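Local coordinates for pollen-specific leucine-rich repeat extensin-like protein 1 (Arabidopsis thaliana, PDB 6TME) that probably works in the cell wall of pollen tubes, where its leucine-rich repeat domain binds a partner protein, in this family RALF peptide hormones, at residues G178-D190 with P204-F217. Sequence-based numbering, arbitrary orientation.
Sequences GKLPPEIFDKDLD and PETIGKSTASVVTF. With SO4 (sulfate ion), chain N.
The Phe185 ring lies between the two segments with Ile207 over one face: Ile207 CA stands 4.2 Å from the centroid of the Phe185 ring, 27° off its normal, a CH-pi contact. Ile184 CG2 of its own segment lies against the opposite face, offset toward the rim. Pro204 CG meets the ring edge in plane, and Val215 CG1 is also near that plane. Phe185 CB already points toward 204-217, and CG anti to the carbonyl carbon (chi1 -65°) carries the ring on to Pro204, Ser210 and Phe217, with CZ of Phe185 3.7 Å from CZ of Phe217. Leu180 CD2 then touches the in-plane edge of the Phe217 ring, 4.0 Å from its CE1.

Next to it, Pro182 and Pro204 cross at about a right angle, their CB atoms 3.6 Å apart. Thr206 OG1 donates to Pro182 O at 2.7 Å from above the carbonyl plane, while Phe185 N reaches the same oxygen from the opposite face, so two bonds grip one acceptor.

At the other end, Asp190 O takes a bond from Ser213 N and a weak one from Val214 N. Ser213 OG donates to Asp190 OD1 at 2.7 Å, approaching 44° out of the carboxylate plane; Asp190 OD2 is hydrogen-bonded to an aromatic side chain and to the backbone of another protein's chain, and the Ser213 bond is consistent with holding that carboxylate in orientation. Between these ends, water 1 bridges the turns, donating to the carbonyls of Lys187 and Leu189 and accepting from Thr211 N at 2.8 Å. Thr211 OG1 also donates a hydrogen bond to O3 of a sulfate ion, probably from the crystallisation liquor.

Equivalent 3-10 turns from successive coils, each leading toward a strand of the parallel ladder, thus stack through phenylalanine and aliphatic side chains, as is characteristic of a plant-type leucine-rich repeat solenoid.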
loop_
_atom_site.group_PDB
_atom_site.type_symbol
_atom_site.label_atom_id
_atom_site.label_comp_id
_atom_site.label_asym_id
_atom_site.label_seq_id
_atom_site.Cartn_x
_atom_site.Cartn_y
_atom_site.Cartn_z
ATOM N N GLY A 178 12.290 3.042 -11.170
ATOM C CA GLY A 178 11.819 3.305 -12.518
ATOM C C GLY A 178 10.338 3.645 -12.551
ATOM O O GLY A 178 9.707 3.952 -11.532
ATOM N N LYS A 179 9.781 3.580 -13.757
ATOM C CA LYS A 179 8.389 3.942 -13.970
ATOM C C LYS A 179 7.465 2.862 -13.422
ATOM O O LYS A 179 7.821 1.681 -13.324
ATOM C CB LYS A 179 8.095 4.135 -15.464
ATOM C CG LYS A 179 8.946 5.190 -16.152
ATOM C CD LYS A 179 8.693 5.213 -17.664
ATOM C CE LYS A 179 9.341 6.435 -18.307
ATOM N NZ LYS A 179 9.040 6.544 -19.766
ATOM N N LEU A 180 6.281 3.263 -13.119
ATOM C CA LEU A 180 5.238 2.340 -12.700
ATOM C C LEU A 180 4.425 1.883 -13.909
ATOM O O LEU A 180 3.943 2.724 -14.673
ATOM C CB LEU A 180 4.335 3.018 -11.696
ATOM C CG LEU A 180 3.426 2.194 -10.825
ATOM C CD1 LEU A 180 4.304 1.260 -10.037
ATOM C CD2 LEU A 180 2.632 3.149 -9.903
ATOM N N PRO A 181 4.249 0.582 -14.122
ATOM C CA PRO A 181 3.446 0.113 -15.272
ATOM C C PRO A 181 2.005 0.558 -15.131
ATOM O O PRO A 181 1.301 0.112 -14.210
ATOM C CB PRO A 181 3.565 -1.420 -15.202
ATOM C CG PRO A 181 4.715 -1.692 -14.259
ATOM C CD PRO A 181 4.776 -0.527 -13.313
ATOM N N PRO A 182 1.524 1.440 -16.013
ATOM C CA PRO A 182 0.135 1.917 -15.866
ATOM C C PRO A 182 -0.875 0.787 -15.852
ATOM O O PRO A 182 -1.892 0.874 -15.157
ATOM C CB PRO A 182 -0.065 2.845 -17.079
ATOM C CG PRO A 182 1.336 3.218 -17.540
ATOM C CD PRO A 182 2.211 2.020 -17.183
ATOM N N GLU A 183 -0.613 -0.298 -16.570
ATOM C CA GLU A 183 -1.590 -1.377 -16.613
ATOM C C GLU A 183 -1.835 -2.020 -15.248
ATOM O O GLU A 183 -2.816 -2.755 -15.112
ATOM C CB GLU A 183 -1.148 -2.429 -17.643
ATOM C CG GLU A 183 0.257 -2.996 -17.454
ATOM C CD GLU A 183 1.337 -2.224 -18.219
ATOM O OE1 GLU A 183 1.157 -1.012 -18.460
ATOM O OE2 GLU A 183 2.370 -2.838 -18.584
ATOM N N ILE A 184 -0.998 -1.747 -14.233
ATOM C CA ILE A 184 -1.214 -2.324 -12.904
ATOM C C ILE A 184 -2.588 -1.950 -12.355
ATOM O O ILE A 184 -3.205 -2.738 -11.630
ATOM C CB ILE A 184 -0.096 -1.907 -11.919
ATOM C CG1 ILE A 184 -0.176 -2.719 -10.627
ATOM C CG2 ILE A 184 -0.267 -0.466 -11.493
ATOM C CD1 ILE A 184 0.158 -4.177 -10.789
ATOM N N PHE A 185 -3.101 -0.762 -12.694
ATOM C CA PHE A 185 -4.418 -0.363 -12.207
ATOM C C PHE A 185 -5.560 -0.967 -13.017
ATOM O O PHE A 185 -6.726 -0.795 -12.630
ATOM C CB PHE A 185 -4.505 1.176 -12.146
ATOM C CG PHE A 185 -3.554 1.763 -11.145
ATOM C CD1 PHE A 185 -3.738 1.530 -9.790
ATOM C CD2 PHE A 185 -2.427 2.451 -11.552
ATOM C CE1 PHE A 185 -2.839 2.011 -8.848
ATOM C CE2 PHE A 185 -1.527 2.934 -10.619
ATOM C CZ PHE A 185 -1.739 2.710 -9.260
ATOM N N ASP A 186 -5.254 -1.693 -14.106
ATOM C CA ASP A 186 -6.268 -2.448 -14.844
ATOM C C ASP A 186 -6.578 -3.797 -14.195
ATOM O O ASP A 186 -7.679 -4.321 -14.388
ATOM C CB ASP A 186 -5.827 -2.698 -16.293
ATOM C CG ASP A 186 -5.483 -1.423 -17.045
ATOM O OD1 ASP A 186 -6.201 -0.411 -16.891
ATOM O OD2 ASP A 186 -4.474 -1.438 -17.788
ATOM N N LYS A 187 -5.629 -4.396 -13.471
ATOM C CA LYS A 187 -5.945 -5.607 -12.712
ATOM C C LYS A 187 -6.999 -5.294 -11.652
ATOM O O LYS A 187 -7.126 -4.153 -11.195
ATOM C CB LYS A 187 -4.692 -6.164 -12.034
ATOM C CG LYS A 187 -3.439 -6.236 -12.895
ATOM C CD LYS A 187 -3.460 -7.458 -13.777
ATOM C CE LYS A 187 -3.247 -8.740 -12.977
ATOM N NZ LYS A 187 -3.869 -9.887 -13.681
ATOM N N ASP A 188 -7.759 -6.309 -11.239
ATOM C CA ASP A 188 -8.738 -6.070 -10.173
ATOM C C ASP A 188 -8.124 -6.332 -8.789
ATOM O O ASP A 188 -8.557 -7.157 -8.005
ATOM C CB ASP A 188 -10.025 -6.861 -10.423
ATOM C CG ASP A 188 -9.867 -8.377 -10.290
ATOM O OD1 ASP A 188 -10.863 -9.073 -10.595
ATOM O OD2 ASP A 188 -8.792 -8.888 -9.901
ATOM N N LEU A 189 -7.074 -5.576 -8.501
ATOM C CA LEU A 189 -6.447 -5.634 -7.192
ATOM C C LEU A 189 -7.341 -4.970 -6.151
ATOM O O LEU A 189 -8.008 -3.965 -6.422
ATOM C CB LEU A 189 -5.073 -4.950 -7.233
ATOM C CG LEU A 189 -3.992 -5.786 -7.919
ATOM C CD1 LEU A 189 -2.825 -4.918 -8.295
ATOM C CD2 LEU A 189 -3.533 -6.863 -6.963
ATOM N N ASP A 190 -7.390 -5.567 -4.966
ATOM C CA ASP A 190 -8.016 -4.922 -3.822
ATOM C C ASP A 190 -7.025 -4.055 -3.061
ATOM O O ASP A 190 -7.425 -3.084 -2.419
ATOM C CB ASP A 190 -8.617 -5.985 -2.889
ATOM C CG ASP A 190 -8.972 -5.436 -1.504
ATOM O OD1 ASP A 190 -9.887 -4.580 -1.399
ATOM O OD2 ASP A 190 -8.335 -5.869 -0.513
ATOM N N PRO A 204 0.213 6.972 -13.046
ATOM C CA PRO A 204 -0.418 6.687 -14.338
ATOM C C PRO A 204 -1.826 7.260 -14.425
ATOM O O PRO A 204 -2.585 7.238 -13.456
ATOM C CB PRO A 204 -0.441 5.160 -14.383
ATOM C CG PRO A 204 0.612 4.735 -13.396
ATOM C CD PRO A 204 0.587 5.753 -12.316
ATOM N N GLU A 205 -2.178 7.739 -15.621
ATOM C CA GLU A 205 -3.542 8.177 -15.885
ATOM C C GLU A 205 -4.561 7.068 -15.651
ATOM O O GLU A 205 -5.751 7.358 -15.483
ATOM C CB GLU A 205 -3.657 8.690 -17.324
ATOM C CG GLU A 205 -2.876 9.986 -17.571
ATOM C CD GLU A 205 -3.530 11.191 -16.906
ATOM O OE1 GLU A 205 -4.755 11.130 -16.642
ATOM O OE2 GLU A 205 -2.821 12.196 -16.648
ATOM N N THR A 206 -4.119 5.807 -15.637
ATOM C CA THR A 206 -5.009 4.668 -15.470
ATOM C C THR A 206 -5.495 4.485 -14.040
ATOM O O THR A 206 -6.358 3.629 -13.807
ATOM C CB THR A 206 -4.287 3.400 -15.891
ATOM O OG1 THR A 206 -3.030 3.362 -15.207
ATOM C CG2 THR A 206 -4.051 3.395 -17.395
ATOM N N ILE A 207 -4.964 5.252 -13.084
ATOM C CA ILE A 207 -5.326 5.056 -11.682
ATOM C C ILE A 207 -6.839 5.025 -11.478
ATOM O O ILE A 207 -7.338 4.301 -10.604
ATOM C CB ILE A 207 -4.666 6.139 -10.820
ATOM C CG1 ILE A 207 -4.799 5.777 -9.352
ATOM C CG2 ILE A 207 -5.287 7.516 -11.099
ATOM C CD1 ILE A 207 -4.040 6.709 -8.460
ATOM N N GLY A 208 -7.598 5.781 -12.282
ATOM C CA GLY A 208 -9.042 5.792 -12.126
ATOM C C GLY A 208 -9.706 4.468 -12.418
ATOM O O GLY A 208 -10.877 4.270 -12.052
ATOM N N LYS A 209 -8.993 3.553 -13.087
ATOM C CA LYS A 209 -9.544 2.232 -13.357
ATOM C C LYS A 209 -9.477 1.318 -12.142
ATOM O O LYS A 209 -10.202 0.324 -12.102
ATOM C CB LYS A 209 -8.816 1.567 -14.534
ATOM C CG LYS A 209 -8.966 2.275 -15.893
ATOM C CD LYS A 209 -10.338 2.063 -16.504
ATOM C CE LYS A 209 -10.417 2.605 -17.928
ATOM N NZ LYS A 209 -11.829 2.600 -18.431
ATOM N N SER A 210 -8.657 1.639 -11.140
ATOM C CA SER A 210 -8.410 0.680 -10.071
ATOM C C SER A 210 -9.660 0.468 -9.228
ATOM O O SER A 210 -10.458 1.384 -9.014
ATOM C CB SER A 210 -7.241 1.122 -9.182
ATOM O OG SER A 210 -7.666 1.898 -8.072
ATOM N N THR A 211 -9.838 -0.770 -8.799
ATOM C CA THR A 211 -10.865 -1.196 -7.868
ATOM C C THR A 211 -10.305 -1.374 -6.468
ATOM O O THR A 211 -10.966 -1.959 -5.613
ATOM C CB THR A 211 -11.476 -2.512 -8.349
ATOM O OG1 THR A 211 -10.416 -3.418 -8.693
ATOM C CG2 THR A 211 -12.333 -2.268 -9.572
ATOM N N ALA A 212 -9.090 -0.903 -6.227
ATOM C CA ALA A 212 -8.447 -1.151 -4.955
ATOM C C ALA A 212 -9.131 -0.376 -3.841
ATOM O O ALA A 212 -9.515 0.786 -4.010
ATOM C CB ALA A 212 -6.976 -0.769 -5.034
ATOM N N SER A 213 -9.273 -1.040 -2.686
ATOM C CA SER A 213 -9.682 -0.379 -1.455
ATOM C C SER A 213 -8.535 0.366 -0.770
ATOM O O SER A 213 -8.804 1.311 -0.021
ATOM C CB SER A 213 -10.305 -1.398 -0.493
ATOM O OG SER A 213 -9.323 -2.288 0.009
ATOM N N VAL A 214 -7.277 -0.013 -1.003
ATOM C CA VAL A 214 -6.137 0.711 -0.436
ATOM C C VAL A 214 -5.012 0.750 -1.460
ATOM O O VAL A 214 -4.682 -0.282 -2.063
ATOM C CB VAL A 214 -5.627 0.095 0.890
ATOM C CG1 VAL A 214 -5.242 -1.397 0.743
ATOM C CG2 VAL A 214 -4.430 0.881 1.418
ATOM N N VAL A 215 -4.426 1.942 -1.659
ATOM C CA VAL A 215 -3.252 2.142 -2.508
ATOM C C VAL A 215 -2.248 3.021 -1.759
ATOM O O VAL A 215 -2.604 4.109 -1.296
ATOM C CB VAL A 215 -3.609 2.807 -3.855
ATOM C CG1 VAL A 215 -2.374 2.869 -4.720
ATOM C CG2 VAL A 215 -4.763 2.096 -4.583
ATOM N N THR A 216 -0.994 2.569 -1.651
ATOM C CA THR A 216 0.066 3.387 -1.078
ATOM C C THR A 216 1.165 3.651 -2.103
ATOM O O THR A 216 1.635 2.719 -2.780
ATOM C CB THR A 216 0.658 2.755 0.198
ATOM O OG1 THR A 216 1.363 1.536 -0.093
ATOM C CG2 THR A 216 -0.451 2.497 1.227
ATOM N N PHE A 217 1.540 4.936 -2.230
ATOM C CA PHE A 217 2.666 5.421 -3.031
ATOM C C PHE A 217 3.748 6.064 -2.175
ATOM O O PHE A 217 4.750 6.544 -2.726
ATOM C CB PHE A 217 2.229 6.499 -4.037
ATOM C CG PHE A 217 1.189 6.077 -5.000
ATOM C CD1 PHE A 217 1.549 5.521 -6.222
ATOM C CD2 PHE A 217 -0.149 6.288 -4.721
ATOM C CE1 PHE A 217 0.582 5.142 -7.143
ATOM C CE2 PHE A 217 -1.127 5.903 -5.629
ATOM C CZ PHE A 217 -0.757 5.327 -6.846
HETATM S S SO4 N . -11.617 -6.298 -5.884
HETATM O O1 SO4 N . -11.274 -5.253 -4.928
HETATM O O2 SO4 N . -10.509 -7.244 -5.952
HETATM O O3 SO4 N . -11.859 -5.702 -7.196
HETATM O O4 SO4 N . -12.814 -7.005 -5.433
HETATM O O HOH W 1 -7.399 -2.074 -8.646
#